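Local structure of arsenic responsive repressor ArsR (Corynebacterium glutamicum ATCC 13032, 6J0E) at residues R43-S48 with D65-S70. The protein represses transcription, probably by binding operator DNA as a winged-helix dimer that is thought to let go when trivalent arsenic binds. Sequence-based numbering, arbitrary orientation.
Sequences RLRILS and DLMGLS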
loop_
_atom_site.group_PDB
_atom_site.type_symbol
_atom_site.label_atom_id
_atom_site.label_comp_id
_atom_site.label_asym_id
_atom_site.label_seq_id
_atom_site.Cartn_x
_atom_site.Cartn_y
_atom_site.Cartn_z
ATOM N N ARG B 43 -15.103 3.199 3.351
ATOM C CA ARG B 43 -14.602 1.960 2.753
ATOM C C ARG B 43 -13.494 1.345 3.503
ATOM O O ARG B 43 -13.408 0.144 3.672
ATOM C CB ARG B 43 -14.137 2.127 1.266
ATOM C CG ARG B 43 -15.284 2.301 0.318
ATOM C CD ARG B 43 -14.949 2.709 -1.055
ATOM N NE ARG B 43 -16.157 3.211 -1.637
ATOM C CZ ARG B 43 -16.161 4.045 -2.675
ATOM N NH1 ARG B 43 -14.997 4.586 -3.135
ATOM N NH2 ARG B 43 -17.346 4.377 -3.185
ATOM N N LEU B 44 -12.617 2.159 3.986
ATOM C CA LEU B 44 -11.493 1.644 4.767
ATOM C C LEU B 44 -11.933 1.013 6.052
ATOM O O LEU B 44 -11.373 -0.008 6.466
ATOM C CB LEU B 44 -10.484 2.798 5.105
ATOM C CG LEU B 44 -9.693 3.170 3.883
ATOM C CD1 LEU B 44 -8.545 4.068 4.455
ATOM C CD2 LEU B 44 -9.058 2.068 3.090
ATOM N N ARG B 45 -12.857 1.679 6.724
ATOM C CA ARG B 45 -13.521 1.060 7.913
ATOM C C ARG B 45 -14.273 -0.237 7.682
ATOM O O ARG B 45 -14.224 -1.112 8.574
ATOM C CB ARG B 45 -14.419 2.043 8.611
ATOM C CG ARG B 45 -13.637 3.227 9.133
ATOM C CD ARG B 45 -14.208 3.935 10.387
ATOM N NE ARG B 45 -15.610 4.264 10.218
ATOM C CZ ARG B 45 -16.130 5.318 9.602
ATOM N NH1 ARG B 45 -15.386 6.181 8.991
ATOM N NH2 ARG B 45 -17.461 5.462 9.545
ATOM N N ILE B 46 -14.946 -0.357 6.573
ATOM C CA ILE B 46 -15.562 -1.613 6.230
ATOM C C ILE B 46 -14.452 -2.594 6.157
ATOM O O ILE B 46 -14.590 -3.672 6.745
ATOM C CB ILE B 46 -16.374 -1.610 4.946
ATOM C CG1 ILE B 46 -17.487 -0.621 5.098
ATOM C CG2 ILE B 46 -16.743 -3.042 4.619
ATOM C CD1 ILE B 46 -18.461 -0.410 3.934
ATOM N N LEU B 47 -13.380 -2.276 5.390
ATOM C CA LEU B 47 -12.248 -3.243 5.374
ATOM C C LEU B 47 -11.718 -3.633 6.698
ATOM O O LEU B 47 -11.361 -4.816 6.913
ATOM C CB LEU B 47 -11.100 -2.795 4.446
ATOM C CG LEU B 47 -11.601 -2.734 3.100
ATOM C CD1 LEU B 47 -10.482 -2.166 2.229
ATOM C CD2 LEU B 47 -11.953 -4.147 2.542
ATOM N N SER B 48 -11.580 -2.641 7.564
ATOM C CA SER B 48 -11.279 -2.877 9.005
ATOM C C SER B 48 -12.139 -3.754 9.787
ATOM O O SER B 48 -11.649 -4.549 10.561
ATOM C CB SER B 48 -11.279 -1.523 9.743
ATOM O OG SER B 48 -9.952 -1.158 9.856
ATOM N N ASP B 65 -25.146 -2.972 11.651
ATOM C CA ASP B 65 -25.169 -2.981 13.097
ATOM C C ASP B 65 -23.780 -2.523 13.674
ATOM O O ASP B 65 -23.706 -1.718 14.640
ATOM C CB ASP B 65 -25.661 -4.392 13.552
ATOM C CG ASP B 65 -26.297 -4.415 15.001
ATOM O OD1 ASP B 65 -26.948 -3.450 15.496
ATOM O OD2 ASP B 65 -26.119 -5.463 15.628
ATOM N N LEU B 66 -22.700 -3.083 13.137
ATOM C CA LEU B 66 -21.321 -2.817 13.660
ATOM C C LEU B 66 -20.950 -1.337 13.468
ATOM O O LEU B 66 -20.287 -0.688 14.326
ATOM C CB LEU B 66 -20.281 -3.789 13.017
ATOM C CG LEU B 66 -20.275 -5.287 13.357
ATOM C CD1 LEU B 66 -19.290 -5.954 12.470
ATOM C CD2 LEU B 66 -19.853 -5.492 14.840
ATOM N N MET B 67 -21.305 -0.785 12.297
ATOM C CA MET B 67 -20.852 0.524 11.991
ATOM C C MET B 67 -21.774 1.722 12.291
ATOM O O MET B 67 -21.322 2.851 12.213
ATOM C CB MET B 67 -20.482 0.463 10.465
ATOM C CG MET B 67 -19.476 -0.613 10.187
ATOM S SD MET B 67 -18.947 -0.521 8.379
ATOM C CE MET B 67 -18.020 1.042 8.363
ATOM N N GLY B 68 -23.071 1.415 12.550
ATOM C CA GLY B 68 -24.075 2.456 12.707
ATOM C C GLY B 68 -24.439 3.234 11.489
ATOM O O GLY B 68 -24.935 4.441 11.644
ATOM N N LEU B 69 -24.102 2.654 10.284
ATOM C CA LEU B 69 -24.412 3.365 9.055
ATOM C C LEU B 69 -25.616 2.694 8.407
ATOM O O LEU B 69 -25.930 1.615 8.751
ATOM C CB LEU B 69 -23.254 3.480 8.094
ATOM C CG LEU B 69 -21.897 4.180 8.533
ATOM C CD1 LEU B 69 -20.956 3.102 8.961
ATOM C CD2 LEU B 69 -21.176 4.765 7.337
ATOM N N SER B 70 -26.351 3.368 7.528
ATOM C CA SER B 70 -27.539 2.773 7.006
ATOM C C SER B 70 -27.301 1.601 5.999
ATOM O O SER B 70 -26.253 1.502 5.337
ATOM C CB SER B 70 -28.340 3.891 6.356
ATOM O OG SER B 70 -27.761 4.249 5.101
HETATM O O HOH W 1 -18.744 3.437 11.230
#
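M67, the last helical residue of 60-67, reaches across to R45 and I46 and shows how one thioether side chain can join two helices of a helix-turn-helix domain. Its CB points at helix 41-52, and the chain runs out extended through CG, with SD anti to CA (chi2 -174°). SD then lies 3.6 Å from CG1 of I46, the two side chains crossing at about a right angle. A bend at chi3 (69°) turns the methyl toward R45, one residue earlier on helix 41-52, where CE touches two consecutive residues at once: CG1 of I46 and, at 3.7 Å, CB of R45. The backbone end of M67 is tied to the same arginine by water. One water donates to M67 O at 2.8 Å and accepts from R45 NH2 at 2.9 Å, lying in the guanidinium plane at its edge. CD1 of L69 comes within 4.3 Å of NH2 of R45, a looser van der Waals contact, oblique to the guanidinium. G68, with positive phi, ends the helix, and S70 stands at the N-cap position of helix 71-83, in family terms the probable DNA-recognition helix. I74 and H77 of that helix touch M67 and I46 respectively. R45 also faces the dimer partner: its NH1 bonds to S28 OG of the second subunit, and its side chain packs on L23 of that subunit.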